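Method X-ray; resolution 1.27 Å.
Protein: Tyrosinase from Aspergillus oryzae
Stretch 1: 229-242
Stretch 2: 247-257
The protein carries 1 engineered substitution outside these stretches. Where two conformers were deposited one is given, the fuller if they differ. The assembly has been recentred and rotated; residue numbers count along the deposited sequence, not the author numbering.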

# COMPACT_ATOMS: atom_id res chain seq x y z
N LEU A 229 -9.52 -9.04 -16.14
CA LEU A 229 -8.91 -8.20 -15.09
C LEU A 229 -9.66 -6.89 -15.03
O LEU A 229 -9.80 -6.24 -16.08
CB LEU A 229 -7.44 -7.95 -15.48
CG LEU A 229 -6.55 -9.19 -15.62
CD1 LEU A 229 -5.13 -8.81 -15.98
CD2 LEU A 229 -6.61 -9.96 -14.31
N PRO A 230 -10.17 -6.52 -13.86
CA PRO A 230 -11.13 -5.40 -13.78
C PRO A 230 -10.54 -4.00 -13.77
O PRO A 230 -10.87 -3.16 -12.92
CB PRO A 230 -11.85 -5.67 -12.45
CG PRO A 230 -10.79 -6.33 -11.58
CD PRO A 230 -10.02 -7.20 -12.56
N PHE A 231 -9.70 -3.69 -14.75
CA PHE A 231 -9.05 -2.38 -14.85
C PHE A 231 -10.08 -1.29 -15.11
O PHE A 231 -9.77 -0.13 -14.80
CB PHE A 231 -7.97 -2.41 -15.92
CG PHE A 231 -6.82 -3.31 -15.53
CD1 PHE A 231 -6.07 -3.08 -14.39
CD2 PHE A 231 -6.49 -4.40 -16.32
CE1 PHE A 231 -5.01 -3.89 -14.06
CE2 PHE A 231 -5.39 -5.19 -16.01
CZ PHE A 231 -4.62 -4.93 -14.89
N ASP A 232 -11.26 -1.61 -15.63
CA ASP A 232 -12.32 -0.62 -15.74
C ASP A 232 -12.81 -0.12 -14.38
O ASP A 232 -13.38 0.98 -14.30
CB ASP A 232 -13.50 -1.22 -16.53
CG ASP A 232 -14.03 -2.54 -16.01
OD1 ASP A 232 -13.26 -3.37 -15.49
OD2 ASP A 232 -15.27 -2.77 -16.11
N LYS A 233 -12.58 -0.88 -13.32
CA LYS A 233 -13.05 -0.57 -11.97
C LYS A 233 -12.00 0.12 -11.13
O LYS A 233 -12.21 0.39 -9.94
CB LYS A 233 -13.52 -1.84 -11.26
CG LYS A 233 -14.61 -2.61 -11.98
CD LYS A 233 -15.85 -1.78 -12.21
CE LYS A 233 -16.96 -2.60 -12.86
NZ LYS A 233 -18.18 -1.74 -13.00
N CYS A 234 -10.83 0.40 -11.73
CA CYS A 234 -9.78 1.11 -11.04
C CYS A 234 -9.81 2.60 -11.30
O CYS A 234 -9.91 3.03 -12.47
CB CYS A 234 -8.40 0.63 -11.52
SG CYS A 234 -8.15 -1.15 -11.30
N GLN A 235 -9.67 3.39 -10.24
CA GLN A 235 -9.36 4.81 -10.39
C GLN A 235 -7.84 5.02 -10.43
O GLN A 235 -7.36 5.85 -11.22
CB GLN A 235 -9.99 5.63 -9.26
CG GLN A 235 -9.71 7.11 -9.39
CD GLN A 235 -10.52 7.97 -8.42
OE1 GLN A 235 -11.52 7.57 -7.85
NE2 GLN A 235 -10.08 9.21 -8.33
N SER A 236 -7.12 4.28 -9.61
CA SER A 236 -5.66 4.33 -9.49
C SER A 236 -5.03 3.07 -10.08
O SER A 236 -5.59 1.99 -9.99
CB SER A 236 -5.28 4.43 -8.01
OG SER A 236 -3.87 4.48 -7.87
N THR A 237 -3.82 3.23 -10.60
CA THR A 237 -2.99 2.06 -10.86
C THR A 237 -2.66 1.35 -9.54
O THR A 237 -2.67 1.99 -8.48
CB THR A 237 -1.70 2.47 -11.60
OG1 THR A 237 -0.96 3.42 -10.81
CG2 THR A 237 -2.00 3.12 -12.93
N THR A 238 -2.43 0.06 -9.63
CA THR A 238 -2.10 -0.76 -8.47
C THR A 238 -1.01 -1.75 -8.81
O THR A 238 -0.89 -2.19 -9.96
CB THR A 238 -3.35 -1.44 -7.91
OG1 THR A 238 -3.04 -2.21 -6.73
CG2 THR A 238 -4.00 -2.41 -8.90
N LYS A 239 -0.22 -2.11 -7.81
CA LYS A 239 0.69 -3.27 -7.85
C LYS A 239 0.09 -4.33 -6.95
O LYS A 239 0.01 -4.06 -5.72
CB LYS A 239 2.11 -2.88 -7.42
CG LYS A 239 2.73 -1.74 -8.23
CD LYS A 239 3.95 -1.19 -7.46
CE LYS A 239 4.68 -0.10 -8.23
NZ LYS A 239 3.77 1.03 -8.56
N TYR A 240 -0.37 -5.45 -7.47
CA TYR A 240 -0.91 -6.60 -6.76
C TYR A 240 -2.27 -6.39 -6.11
O TYR A 240 -2.78 -7.33 -5.50
CB TYR A 240 0.07 -7.12 -5.67
CG TYR A 240 1.26 -7.85 -6.25
CD1 TYR A 240 2.35 -7.14 -6.75
CD2 TYR A 240 1.30 -9.26 -6.31
CE1 TYR A 240 3.47 -7.77 -7.27
CE2 TYR A 240 2.41 -9.89 -6.86
CZ TYR A 240 3.48 -9.15 -7.34
OH TYR A 240 4.55 -9.84 -7.88
N GLY A 241 -2.90 -5.21 -6.20
CA GLY A 241 -4.11 -4.99 -5.42
C GLY A 241 -5.42 -5.52 -5.96
O GLY A 241 -6.43 -5.36 -5.24
N LEU A 242 -5.45 -6.12 -7.14
CA LEU A 242 -6.69 -6.68 -7.67
C LEU A 242 -6.75 -8.19 -7.47
O LEU A 242 -5.93 -8.91 -8.06
CB LEU A 242 -6.83 -6.41 -9.18
CG LEU A 242 -6.62 -4.95 -9.58
CD1 LEU A 242 -6.81 -4.79 -11.10
CD2 LEU A 242 -7.53 -4.01 -8.80
N ASN A 247 -14.37 -7.07 -2.98
CA ASN A 247 -15.29 -5.97 -3.26
C ASN A 247 -14.68 -4.95 -4.21
O ASN A 247 -13.51 -4.58 -4.05
CB ASN A 247 -15.70 -5.31 -1.94
CG ASN A 247 -16.80 -4.27 -2.10
OD1 ASN A 247 -16.56 -3.17 -2.58
ND2 ASN A 247 -18.02 -4.66 -1.73
N ALA A 248 -15.45 -4.48 -5.18
CA ALA A 248 -14.95 -3.57 -6.21
C ALA A 248 -14.54 -2.23 -5.61
O ALA A 248 -13.75 -1.49 -6.22
CB ALA A 248 -16.01 -3.35 -7.28
N ASP A 249 -14.98 -1.89 -4.41
CA ASP A 249 -14.49 -0.63 -3.81
C ASP A 249 -13.02 -0.76 -3.44
O ASP A 249 -12.32 0.26 -3.34
CB ASP A 249 -15.30 -0.28 -2.56
CG ASP A 249 -16.71 0.20 -2.90
OD1 ASP A 249 -17.03 0.45 -4.09
OD2 ASP A 249 -17.49 0.32 -1.93
N VAL A 250 -12.52 -1.97 -3.21
CA VAL A 250 -11.09 -2.18 -3.01
C VAL A 250 -10.34 -1.96 -4.34
O VAL A 250 -9.30 -1.29 -4.39
CB VAL A 250 -10.80 -3.59 -2.46
CG1 VAL A 250 -9.30 -3.84 -2.33
CG2 VAL A 250 -11.46 -3.73 -1.09
N TRP A 251 -10.88 -2.49 -5.44
CA TRP A 251 -10.28 -2.38 -6.76
C TRP A 251 -10.11 -0.93 -7.20
O TRP A 251 -9.24 -0.63 -8.03
CB TRP A 251 -11.18 -3.10 -7.77
CG TRP A 251 -11.22 -4.59 -7.58
CD1 TRP A 251 -10.46 -5.40 -6.78
CD2 TRP A 251 -12.14 -5.45 -8.26
NE1 TRP A 251 -10.86 -6.71 -6.96
CE2 TRP A 251 -11.88 -6.78 -7.85
CE3 TRP A 251 -13.15 -5.19 -9.19
CZ2 TRP A 251 -12.60 -7.87 -8.33
CZ3 TRP A 251 -13.87 -6.28 -9.67
CH2 TRP A 251 -13.60 -7.60 -9.24
N ALA A 252 -10.93 -0.00 -6.71
CA ALA A 252 -10.80 1.39 -7.12
C ALA A 252 -9.38 1.89 -6.87
O ALA A 252 -8.82 2.66 -7.66
CB ALA A 252 -11.79 2.23 -6.32
N ASP A 253 -8.80 1.47 -5.75
CA ASP A 253 -7.39 1.77 -5.48
C ASP A 253 -6.86 0.63 -4.60
O ASP A 253 -7.07 0.62 -3.39
CB ASP A 253 -7.23 3.11 -4.77
CG ASP A 253 -5.78 3.51 -4.57
OD1 ASP A 253 -4.89 2.65 -4.72
OD2 ASP A 253 -5.52 4.69 -4.23
N GLY A 254 -6.24 -0.34 -5.24
CA GLY A 254 -5.77 -1.54 -4.60
C GLY A 254 -4.43 -1.41 -3.91
O GLY A 254 -3.96 -2.37 -3.29
N GLY A 255 -3.82 -0.23 -4.00
CA GLY A 255 -2.59 0.06 -3.31
C GLY A 255 -1.33 -0.26 -4.08
O GLY A 255 -1.32 -0.93 -5.11
N GLN A 256 -0.22 0.26 -3.57
CA GLN A 256 1.12 0.03 -4.12
C GLN A 256 1.76 -1.03 -3.23
O GLN A 256 2.42 -0.68 -2.24
CB GLN A 256 1.90 1.33 -4.14
CG GLN A 256 1.15 2.46 -4.86
CD GLN A 256 0.55 2.03 -6.18
OE1 GLN A 256 1.22 1.41 -7.01
NE2 GLN A 256 -0.71 2.35 -6.40
N ASN A 257 1.49 -2.30 -3.53
CA ASN A 257 1.91 -3.37 -2.61
C ASN A 257 3.34 -3.79 -2.93
O ASN A 257 3.63 -4.88 -3.41
CB ASN A 257 0.89 -4.50 -2.68
CG ASN A 257 -0.48 -3.96 -2.28
OD1 ASN A 257 -0.71 -3.62 -1.11
ND2 ASN A 257 -1.39 -3.83 -3.23
O HOH W 1 -14.40 0.17 -8.28
O HOH W 2 -6.44 -0.08 -8.14
O HOH W 3 0.43 1.49 -9.56

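The polar heart of this contact lies around Lys-239 and Gln-256, whose backbones form a single beta bridge. The carbonyl of Gly-255 serves two donors, Thr-238 OG1 at 2.7 Å from Gly-255 O and Lys-239 N at 3.1 Å from the same oxygen. Lys-239 O is likewise shared: Asn-257 N donates to it at 3.2 Å and Asn-257 ND2 at 2.9 Å. The second amide hydrogen of the asparagine serves its own stretch, since Asn-257 ND2 also donates to Gly-254 O at 3.0 Å, so one short side chain ties the turn to the bridge.

Gln-256 exploits both ends of its amide. Its NE2 donates to Thr-237 O at 2.9 Å, while its OE1 accepts from Lys-239 NZ at 3.0 Å and from water 3, which in turn accepts from Thr-237 OG1. A carboxylate has no N-H to give Thr-237 O, which also accepts from Ser-236 OG. Farther along, Ala-252 O receives two consecutive amides, Gln-235 N at 2.8 Å and Ser-236 N at 3.1 Å. Water 2 fills the gap beside them, donating to Ser-236 O and Trp-251 O and accepting from Gly-254 N.

Glycine suits the close approach where Gly-241 CA and Gly-254 O are 3.4 Å apart. A CB on Gly-241 would clash with Gly-254 O, and one on Gly-254 with Gly-241 CA and Thr-238 OG1. Gly-255 is glycine for a different reason: at its backbone angles a CB would jam against the preceding carbonyl.

Packing centres on Trp-251, which has the largest area covered by the opposing stretch. Pro-230 CG sits 3.5 Å from the centroid of the six-membered ring of Trp-251, almost on the normal, a CH-pi contact well served by a rigid proline ring. Lys-233 CB lies at the indole edge, and Leu-242 CD2 packs 3.8 Å from Trp-251 CD1.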